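Local structure of citrate lyase subunit beta-like protein (6CJ4) at residues 70-75 with 95-100; 99-104 with 115-120; 140-145 with 185-190. The protein is a magnesium-dependent lyase-type enzyme of the HpcH/HpaI aldolase family, works as a homotrimer and may take part in fatty acid biosynthesis. All coordinates share one frame; numbering follows the deposited sequence.

Contact 1: residues 70-75 with 95-100. With AAE (acetoacetic acid), chain D; ACT (acetate ion), chain C.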
loop_
_atom_site.group_PDB
_atom_site.type_symbol
_atom_site.label_atom_id
_atom_site.label_comp_id
_atom_site.label_asym_id
_atom_site.label_seq_id
_atom_site.Cartn_x
_atom_site.Cartn_y
_atom_site.Cartn_z
ATOM N N VAL A 70 10.559 -17.331 22.090
ATOM C CA VAL A 70 11.340 -16.544 21.142
ATOM C C VAL A 70 12.099 -15.503 21.954
ATOM O O VAL A 70 11.612 -15.052 22.996
ATOM C CB VAL A 70 10.412 -15.866 20.095
ATOM C CG1 VAL A 70 11.172 -14.863 19.231
ATOM C CG2 VAL A 70 9.714 -16.918 19.229
ATOM N N VAL A 71 13.286 -15.108 21.491
ATOM C CA VAL A 71 14.064 -14.076 22.176
ATOM C C VAL A 71 14.168 -12.861 21.264
ATOM O O VAL A 71 14.735 -12.951 20.166
ATOM C CB VAL A 71 15.459 -14.578 22.580
ATOM C CG1 VAL A 71 16.258 -13.449 23.241
ATOM C CG2 VAL A 71 15.349 -15.787 23.542
ATOM N N ARG A 72 13.641 -11.717 21.709
ATOM C CA ARG A 72 13.844 -10.490 20.940
ATOM C C ARG A 72 15.212 -9.915 21.277
ATOM O O ARG A 72 15.470 -9.533 22.426
ATOM C CB ARG A 72 12.760 -9.442 21.188
ATOM C CG ARG A 72 13.045 -8.179 20.344
ATOM C CD ARG A 72 11.823 -7.273 20.149
ATOM N NE ARG A 72 11.517 -6.502 21.347
ATOM C CZ ARG A 72 10.657 -5.485 21.364
ATOM N NH1 ARG A 72 10.039 -5.125 20.246
ATOM N NH2 ARG A 72 10.433 -4.826 22.488
ATOM N N ILE A 73 16.092 -9.871 20.276
ATOM C CA ILE A 73 17.430 -9.325 20.445
ATOM C C ILE A 73 17.427 -7.856 20.046
ATOM O O ILE A 73 16.375 -7.295 19.727
ATOM C CB ILE A 73 18.455 -10.133 19.631
ATOM C CG1 ILE A 73 18.123 -10.056 18.129
ATOM C CG2 ILE A 73 18.437 -11.573 20.120
ATOM C CD1 ILE A 73 19.076 -10.875 17.220
ATOM N N ASN A 74 18.592 -7.220 20.082
ATOM C CA ASN A 74 18.680 -5.815 19.719
ATOM C C ASN A 74 18.956 -5.673 18.225
ATOM O O ASN A 74 19.152 -6.658 17.506
ATOM C CB ASN A 74 19.729 -5.123 20.591
ATOM C CG ASN A 74 19.206 -4.867 22.001
ATOM O OD1 ASN A 74 18.582 -3.838 22.261
ATOM N ND2 ASN A 74 19.411 -5.830 22.900
ATOM N N ALA A 75 18.918 -4.428 17.750
ATOM C CA ALA A 75 18.899 -4.154 16.320
ATOM C C ALA A 75 20.242 -4.480 15.662
ATOM O O ALA A 75 21.299 -4.505 16.304
ATOM C CB ALA A 75 18.544 -2.683 16.066
ATOM N N THR A 95 15.147 -19.397 18.058
ATOM C CA THR A 95 14.408 -18.405 17.284
ATOM C C THR A 95 14.550 -17.040 17.933
ATOM O O THR A 95 14.310 -16.891 19.136
ATOM C CB THR A 95 12.920 -18.761 17.174
ATOM O OG1 THR A 95 12.787 -20.087 16.653
ATOM C CG2 THR A 95 12.195 -17.766 16.246
ATOM N N VAL A 96 14.936 -16.052 17.142
ATOM C CA VAL A 96 15.080 -14.691 17.634
ATOM C C VAL A 96 14.134 -13.784 16.865
ATOM O O VAL A 96 13.789 -14.043 15.705
ATOM C CB VAL A 96 16.528 -14.172 17.514
ATOM C CG1 VAL A 96 17.468 -15.008 18.406
ATOM C CG2 VAL A 96 16.989 -14.204 16.050
ATOM N N MET A 97 13.735 -12.697 17.524
ATOM C CA MET A 97 12.992 -11.613 16.895
ATOM C C MET A 97 13.935 -10.436 16.676
ATOM O O MET A 97 14.594 -9.983 17.617
ATOM C CB MET A 97 11.803 -11.185 17.762
ATOM C CG MET A 97 10.985 -10.055 17.140
ATOM S SD MET A 97 9.533 -9.663 18.156
ATOM C CE MET A 97 8.412 -10.964 17.673
ATOM N N LEU A 98 14.012 -9.957 15.427
ATOM C CA LEU A 98 14.922 -8.880 15.059
ATOM C C LEU A 98 14.147 -7.577 14.983
ATOM O O LEU A 98 13.345 -7.406 14.052
ATOM C CB LEU A 98 15.589 -9.176 13.710
ATOM C CG LEU A 98 16.482 -8.052 13.156
ATOM C CD1 LEU A 98 17.724 -7.834 14.026
ATOM C CD2 LEU A 98 16.891 -8.372 11.700
ATOM N N PRO A 99 14.343 -6.640 15.910
ATOM C CA PRO A 99 13.644 -5.354 15.823
ATOM C C PRO A 99 14.326 -4.441 14.816
ATOM O O PRO A 99 15.489 -4.636 14.445
ATOM C CB PRO A 99 13.772 -4.796 17.247
ATOM C CG PRO A 99 15.158 -5.281 17.673
ATOM C CD PRO A 99 15.312 -6.665 17.019
ATOM N N LYS A 100 13.585 -3.411 14.399
ATOM C CA LYS A 100 14.024 -2.496 13.348
ATOM C C LYS A 100 14.624 -3.254 12.166
ATOM O O LYS A 100 15.668 -2.858 11.633
ATOM C CB LYS A 100 15.035 -1.481 13.890
ATOM C CG LYS A 100 14.403 -0.370 14.757
ATOM C CD LYS A 100 14.164 -0.848 16.177
ATOM C CE LYS A 100 13.543 0.245 17.034
ATOM N NZ LYS A 100 13.415 -0.160 18.464
HETATM O O1 AAE D . 7.601 -0.335 18.276
HETATM C C2 AAE D . 6.445 -0.775 18.508
HETATM O O3 AAE D . 5.447 -0.299 17.893
HETATM C C4 AAE D . 6.232 -1.866 19.508
HETATM C C5 AAE D . 7.098 -3.083 19.410
HETATM O O8 AAE D . 8.280 -2.963 19.101
HETATM C C9 AAE D . 6.516 -4.418 19.723
HETATM C C ACT C . 7.514 -2.979 23.152
HETATM O O ACT C . 6.484 -2.245 23.188
HETATM O OXT ACT C . 8.554 -2.847 22.437
HETATM C CH3 ACT C . 7.479 -4.208 24.134
#
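Arg72 and Met97 stand next to each other on the lumen side of a TIM barrel, and their side chains slant across one another, the CD of Arg72 lying 3.9 Å from the SD of Met97. The arginine sets off with CG anti to its amide nitrogen (chi1 180°) and bends only at chi3 (76°), a path that carries it past the thioether to acetoacetate and to an acetate ion probably from the crystallisation liquor. There the guanidinium presents its edge: NH1 donates to O8 of acetoacetate at 3.0 Å, and NH2 makes a nearly straight bond of 2.7 Å to OXT of the acetate, both acceptors lying in the plane of the group. Asp42 pairs with NE, which should help fix the rotation of that plane.

On the outer side, the CG2 methyl of Ile73 meets CG1 of Val96 at 4.0 Å. The backbones pair in parallel: Val71 N bonds to Thr95 O, Met97 N to Val71 O at 2.8 Å, and Ile73 N to Met97 O. Beyond this pairing Pro99 packs its CD 3.0 Å from the buried Ile73 O, which has no hydrogen-bond partner.

Strands 69-72 and 95-98 belong to a beta-alpha-beta unit whose helix 79-89 covers Ile73 from outside; strand 114-119 continues the sheet beyond Met97, and Phe20 of strand 17-22 reaches Arg72 and Met97 across the lumen.

Contact 2: residues 99-104 with 115-120; sequences PKAESA and VIALVE. With MG (magnesium ion), chain B; AAE (acetoacetic acid), chain D.
Glu120, a magnesium ligand of this TIM barrel, sits just past strand 114-119, beside the loop that leaves strand 95-98, and the contact between residues 99-104 and 115-120 shows how a carboxylate ligand can be held by the neighbouring loop. Glu120 uses OE1 for the metal and OE2 for the loop and a metal-bound water. OE1 binds magnesium at 2.1 Å, while OE2 turns back to the 99-104 loop and accepts the amide hydrogen of Lys100 at 2.8 Å through its anti lone pair, the one facing away from OE1. The water donates to OE2 at 2.6 Å, so the carboxylate is gripped from both the inner sphere and the loop, which should restrict its rotation. With CG lodged between the backbone nitrogen and carbonyl carbon (chi1 50°), the side chain runs out extended toward the ion.

Lys100 crosses this carboxylate at a slant. Its CD comes 3.3 Å from OE2, but NZ stays 3.9 Å from the same oxygen, a long salt bridge; its ammonium group forms salt bridges with Glu44 and Asp45 and a hydrogen bond with Asp146, and it also donates to the metal-bound water. A lysine among so many carboxylates probably offsets part of their negative charge.

Acetoacetate chelates the ion through O1 and O8, a second water binds, and Asp146 completes the coordination shell. Farther from the metal, Ala101 N bonds to Leu118 O, and a water next to this link donates to Ala101 O and accepts from Glu120 N. At the outer edge of the contact, the CB methyls of Ala101 and Ala117 meet at 3.8 Å.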
loop_
_atom_site.group_PDB
_atom_site.type_symbol
_atom_site.label_atom_id
_atom_site.label_comp_id
_atom_site.label_asym_id
_atom_site.label_seq_id
_atom_site.Cartn_x
_atom_site.Cartn_y
_atom_site.Cartn_z
ATOM N N PRO A 99 14.343 -6.640 15.910
ATOM C CA PRO A 99 13.644 -5.354 15.823
ATOM C C PRO A 99 14.326 -4.441 14.816
ATOM O O PRO A 99 15.489 -4.636 14.445
ATOM C CB PRO A 99 13.772 -4.796 17.247
ATOM C CG PRO A 99 15.158 -5.281 17.673
ATOM C CD PRO A 99 15.312 -6.665 17.019
ATOM N N LYS A 100 13.585 -3.411 14.399
ATOM C CA LYS A 100 14.024 -2.496 13.348
ATOM C C LYS A 100 14.624 -3.254 12.166
ATOM O O LYS A 100 15.668 -2.858 11.633
ATOM C CB LYS A 100 15.035 -1.481 13.890
ATOM C CG LYS A 100 14.403 -0.370 14.757
ATOM C CD LYS A 100 14.164 -0.848 16.177
ATOM C CE LYS A 100 13.543 0.245 17.034
ATOM N NZ LYS A 100 13.415 -0.160 18.464
ATOM N N ALA A 101 13.985 -4.350 11.761
ATOM C CA ALA A 101 14.509 -5.146 10.651
ATOM C C ALA A 101 14.418 -4.332 9.366
ATOM O O ALA A 101 13.341 -3.836 9.015
ATOM C CB ALA A 101 13.727 -6.450 10.515
ATOM N N GLU A 102 15.551 -4.179 8.660
ATOM C CA GLU A 102 15.586 -3.235 7.548
ATOM C C GLU A 102 16.162 -3.780 6.255
ATOM O O GLU A 102 16.100 -3.077 5.241
ATOM C CB GLU A 102 16.354 -1.968 7.947
ATOM C CG GLU A 102 15.506 -1.098 8.879
ATOM C CD GLU A 102 16.144 0.221 9.224
ATOM O OE1 GLU A 102 15.390 1.202 9.390
ATOM O OE2 GLU A 102 17.387 0.279 9.329
ATOM N N SER A 103 16.681 -5.003 6.243
ATOM C CA SER A 103 17.223 -5.564 5.017
ATOM C C SER A 103 17.282 -7.075 5.153
ATOM O O SER A 103 17.330 -7.616 6.263
ATOM C CB SER A 103 18.615 -5.011 4.724
ATOM O OG SER A 103 19.543 -5.529 5.660
ATOM N N ALA A 104 17.294 -7.750 4.001
ATOM C CA ALA A 104 17.566 -9.184 4.012
ATOM C C ALA A 104 18.911 -9.476 4.668
ATOM O O ALA A 104 19.064 -10.494 5.356
ATOM C CB ALA A 104 17.523 -9.742 2.584
ATOM N N VAL A 115 14.426 -16.554 12.322
ATOM C CA VAL A 115 14.284 -15.123 12.572
ATOM C C VAL A 115 12.842 -14.703 12.344
ATOM O O VAL A 115 12.268 -14.989 11.289
ATOM C CB VAL A 115 15.222 -14.287 11.679
ATOM C CG1 VAL A 115 15.007 -12.798 11.938
ATOM C CG2 VAL A 115 16.670 -14.663 11.914
ATOM N N ILE A 116 12.268 -14.012 13.323
ATOM C CA ILE A 116 11.032 -13.263 13.133
ATOM C C ILE A 116 11.433 -11.803 12.966
ATOM O O ILE A 116 11.955 -11.177 13.895
ATOM C CB ILE A 116 10.063 -13.466 14.309
ATOM C CG1 ILE A 116 9.696 -14.954 14.414
ATOM C CG2 ILE A 116 8.810 -12.605 14.116
ATOM C CD1 ILE A 116 8.833 -15.307 15.622
ATOM N N ALA A 117 11.225 -11.259 11.770
ATOM C CA ALA A 117 11.615 -9.883 11.494
ATOM C C ALA A 117 10.505 -8.946 11.951
ATOM O O ALA A 117 9.358 -9.071 11.511
ATOM C CB ALA A 117 11.889 -9.685 10.006
ATOM N N LEU A 118 10.851 -8.003 12.822
ATOM C CA LEU A 118 9.905 -6.994 13.296
ATOM C C LEU A 118 10.168 -5.727 12.485
ATOM O O LEU A 118 11.165 -5.026 12.698
ATOM C CB LEU A 118 10.058 -6.776 14.799
ATOM C CG LEU A 118 9.343 -5.576 15.431
ATOM C CD1 LEU A 118 7.841 -5.550 15.110
ATOM C CD2 LEU A 118 9.583 -5.568 16.957
ATOM N N VAL A 119 9.276 -5.449 11.538
ATOM C CA VAL A 119 9.386 -4.278 10.677
ATOM C C VAL A 119 8.671 -3.116 11.356
ATOM O O VAL A 119 7.470 -3.189 11.630
ATOM C CB VAL A 119 8.793 -4.552 9.285
ATOM C CG1 VAL A 119 8.686 -3.249 8.495
ATOM C CG2 VAL A 119 9.644 -5.563 8.528
ATOM N N GLU A 120 9.411 -2.038 11.612
ATOM C CA GLU A 120 8.890 -0.917 12.387
ATOM C C GLU A 120 9.615 0.369 12.015
ATOM O O GLU A 120 9.752 1.270 12.850
ATOM C CB GLU A 120 9.010 -1.204 13.902
ATOM C CG GLU A 120 10.398 -1.681 14.333
ATOM C CD GLU A 120 10.470 -2.102 15.798
ATOM O OE1 GLU A 120 9.520 -1.810 16.561
ATOM O OE2 GLU A 120 11.490 -2.724 16.188
HETATM MG MG MG B . 9.477 -1.302 18.609
HETATM O O1 AAE D . 7.601 -0.335 18.276
HETATM C C2 AAE D . 6.445 -0.775 18.508
HETATM O O3 AAE D . 5.447 -0.299 17.893
HETATM C C4 AAE D . 6.232 -1.866 19.508
HETATM C C5 AAE D . 7.098 -3.083 19.410
HETATM O O8 AAE D . 8.280 -2.963 19.101
HETATM C C9 AAE D . 6.516 -4.418 19.723
HETATM O O HOH W 1 11.237 -2.479 18.720
HETATM O O HOH W 2 12.130 -1.943 10.486
HETATM O O HOH W 3 9.617 -0.801 20.646
#

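Contact 3: residues 140-145 with 185-190; sequences MMWGAE and ALDAVH. With AAE (acetoacetic acid), chain D.
Trp142 ends one of the parallel strands of the TIM barrel, and its indole reaches across to the chain that leaves the neighbouring strand 184-187. At CB a chi1 of 75° tucks CG over the backbone, which turns the ring toward residues 187-188. CD1 passes Asp187 OD1 and Ala188 N. At NE1 the ring makes its polar contact, a nearly straight 2.8 Å hydrogen bond to Asp187 OD1, which lies close to the indole plane; Arg171 forms a salt bridge with the same oxygen. The Ala188 CB methyl sits over one face, nearest CE2 at 3.5 Å, in a CH-pi contact with the five-membered ring, and also touches CZ2. The indole further meets Tyr163 edge-to-face.

On the lumen side Met141 and Leu186 cross at about a right angle, their CB atoms 3.7 Å apart. The extended methionine carries its CE on to Val189 CG1 and to C9 of acetoacetate. The strands themselves are joined by Leu186 N to Met140 O, whereas Leu186 O, buried here, has no hydrogen-bond partner. Glu145, at the start of the next helix, donates its amide to the ligand carboxylate, the N to O3 distance being 2.7 Å.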
loop_
_atom_site.group_PDB
_atom_site.type_symbol
_atom_site.label_atom_id
_atom_site.label_comp_id
_atom_site.label_asym_id
_atom_site.label_seq_id
_atom_site.Cartn_x
_atom_site.Cartn_y
_atom_site.Cartn_z
ATOM N N MET A 140 7.016 -12.540 10.188
ATOM C CA MET A 140 7.078 -11.086 10.104
ATOM C C MET A 140 6.103 -10.495 11.110
ATOM O O MET A 140 4.969 -10.970 11.239
ATOM C CB MET A 140 6.713 -10.553 8.706
ATOM C CG MET A 140 7.486 -11.200 7.551
ATOM S SD MET A 140 9.092 -10.412 7.349
ATOM C CE MET A 140 8.633 -8.760 6.790
ATOM N N MET A 141 6.552 -9.460 11.804
ATOM C CA MET A 141 5.711 -8.656 12.685
ATOM C C MET A 141 5.878 -7.198 12.283
ATOM O O MET A 141 6.859 -6.825 11.636
ATOM C CB MET A 141 6.107 -8.868 14.155
ATOM C CG MET A 141 5.240 -8.156 15.197
ATOM S SD MET A 141 5.903 -8.504 16.854
ATOM C CE MET A 141 4.859 -7.395 17.808
ATOM N N TRP A 142 4.919 -6.358 12.668
ATOM C CA TRP A 142 5.087 -4.930 12.475
ATOM C C TRP A 142 4.881 -4.197 13.796
ATOM O O TRP A 142 4.248 -4.703 14.732
ATOM C CB TRP A 142 4.143 -4.388 11.373
ATOM C CG TRP A 142 2.723 -4.267 11.794
ATOM C CD1 TRP A 142 1.844 -5.286 12.021
ATOM C CD2 TRP A 142 2.011 -3.055 12.033
ATOM N NE1 TRP A 142 0.619 -4.779 12.397
ATOM C CE2 TRP A 142 0.698 -3.410 12.417
ATOM C CE3 TRP A 142 2.354 -1.699 11.959
ATOM C CZ2 TRP A 142 -0.269 -2.461 12.732
ATOM C CZ3 TRP A 142 1.392 -0.759 12.255
ATOM C CH2 TRP A 142 0.091 -1.144 12.648
ATOM N N GLY A 143 5.476 -3.008 13.879
ATOM C CA GLY A 143 5.385 -2.181 15.073
ATOM C C GLY A 143 5.018 -0.751 14.737
ATOM O O GLY A 143 5.801 -0.041 14.102
ATOM N N ALA A 144 3.832 -0.315 15.169
ATOM C CA ALA A 144 3.316 0.991 14.765
ATOM C C ALA A 144 4.055 2.140 15.431
ATOM O O ALA A 144 4.173 3.225 14.841
ATOM C CB ALA A 144 1.823 1.101 15.099
ATOM N N GLU A 145 4.508 1.949 16.671
ATOM C CA GLU A 145 5.010 3.078 17.446
ATOM C C GLU A 145 6.423 3.455 17.022
ATOM O O GLU A 145 6.715 4.639 16.811
ATOM C CB GLU A 145 4.936 2.761 18.938
ATOM C CG GLU A 145 3.560 2.244 19.359
ATOM C CD GLU A 145 2.429 3.203 18.985
ATOM O OE1 GLU A 145 2.615 4.433 19.114
ATOM O OE2 GLU A 145 1.354 2.723 18.553
ATOM N N ALA A 185 2.613 -14.531 10.234
ATOM C CA ALA A 185 2.259 -13.115 10.252
ATOM C C ALA A 185 1.788 -12.749 11.658
ATOM O O ALA A 185 0.825 -13.336 12.159
ATOM C CB ALA A 185 1.164 -12.809 9.229
ATOM N N LEU A 186 2.468 -11.795 12.285
ATOM C CA LEU A 186 2.182 -11.375 13.655
ATOM C C LEU A 186 1.672 -9.942 13.649
ATOM O O LEU A 186 2.337 -9.054 13.109
ATOM C CB LEU A 186 3.435 -11.468 14.540
ATOM C CG LEU A 186 4.019 -12.830 14.937
ATOM C CD1 LEU A 186 4.509 -13.616 13.725
ATOM C CD2 LEU A 186 5.178 -12.611 15.897
ATOM N N ASP A 187 0.518 -9.706 14.282
ATOM C CA ASP A 187 -0.048 -8.362 14.331
ATOM C C ASP A 187 0.493 -7.590 15.537
ATOM O O ASP A 187 0.924 -8.168 16.542
ATOM C CB ASP A 187 -1.581 -8.418 14.378
ATOM C CG ASP A 187 -2.243 -7.123 13.913
ATOM O OD1 ASP A 187 -1.583 -6.312 13.240
ATOM O OD2 ASP A 187 -3.436 -6.908 14.236
ATOM N N ALA A 188 0.440 -6.265 15.427
ATOM C CA ALA A 188 1.076 -5.362 16.379
ATOM C C ALA A 188 0.413 -5.412 17.755
ATOM O O ALA A 188 -0.774 -5.721 17.890
ATOM C CB ALA A 188 1.027 -3.925 15.858
ATOM N N VAL A 189 1.197 -5.053 18.778
ATOM C CA VAL A 189 0.703 -5.003 20.148
ATOM C C VAL A 189 -0.348 -3.911 20.290
ATOM O O VAL A 189 -0.301 -2.870 19.621
ATOM C CB VAL A 189 1.852 -4.777 21.149
ATOM C CG1 VAL A 189 2.872 -5.915 21.081
ATOM C CG2 VAL A 189 2.524 -3.427 20.923
ATOM N N HIS A 190 -1.299 -4.147 21.186
ATOM C CA HIS A 190 -2.295 -3.155 21.576
ATOM C C HIS A 190 -1.825 -2.525 22.884
ATOM O O HIS A 190 -1.922 -3.149 23.944
ATOM C CB HIS A 190 -3.666 -3.810 21.724
ATOM C CG HIS A 190 -4.801 -2.838 21.728
ATOM N ND1 HIS A 190 -5.360 -2.340 20.571
ATOM C CD2 HIS A 190 -5.476 -2.264 22.751
ATOM C CE1 HIS A 190 -6.333 -1.500 20.882
ATOM N NE2 HIS A 190 -6.424 -1.437 22.197
HETATM O O1 AAE D . 7.601 -0.335 18.276
HETATM C C2 AAE D . 6.445 -0.775 18.508
HETATM O O3 AAE D . 5.447 -0.299 17.893
HETATM C C4 AAE D . 6.232 -1.866 19.508
HETATM C C5 AAE D . 7.098 -3.083 19.410
HETATM O O8 AAE D . 8.280 -2.963 19.101
HETATM C C9 AAE D . 6.516 -4.418 19.723
HETATM O O HOH W 4 3.891 -4.156 17.589
HETATM O O HOH W 5 0.817 -0.070 18.396
#

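The three contacts illustrate how a TIM barrel assembles one site from successive strand ends. Contacts 1 and 2 share Pro99 and Lys100, their centres about 8 Å apart, and strand 95-98 joins strand 114-119 through Val96 O to Ile116 N and Leu98 N to Ile116 O, both probable hydrogen bonds of 2.8 Å. Contact 3 adds the next strand through a probable hydrogen bond of 2.8 Å, Val119 N to Met141 O. Contacts 1 and 3 meet in the lumen, where Met97 CE lies 3.6 Å from Met141 SD. All converge on acetoacetate: Arg72 of contact 1 donates to the keto oxygen, Glu120 of contact 2 binds the metal that O8 and O1 chelate, and Glu145 N of contact 3 donates to carboxylate O3.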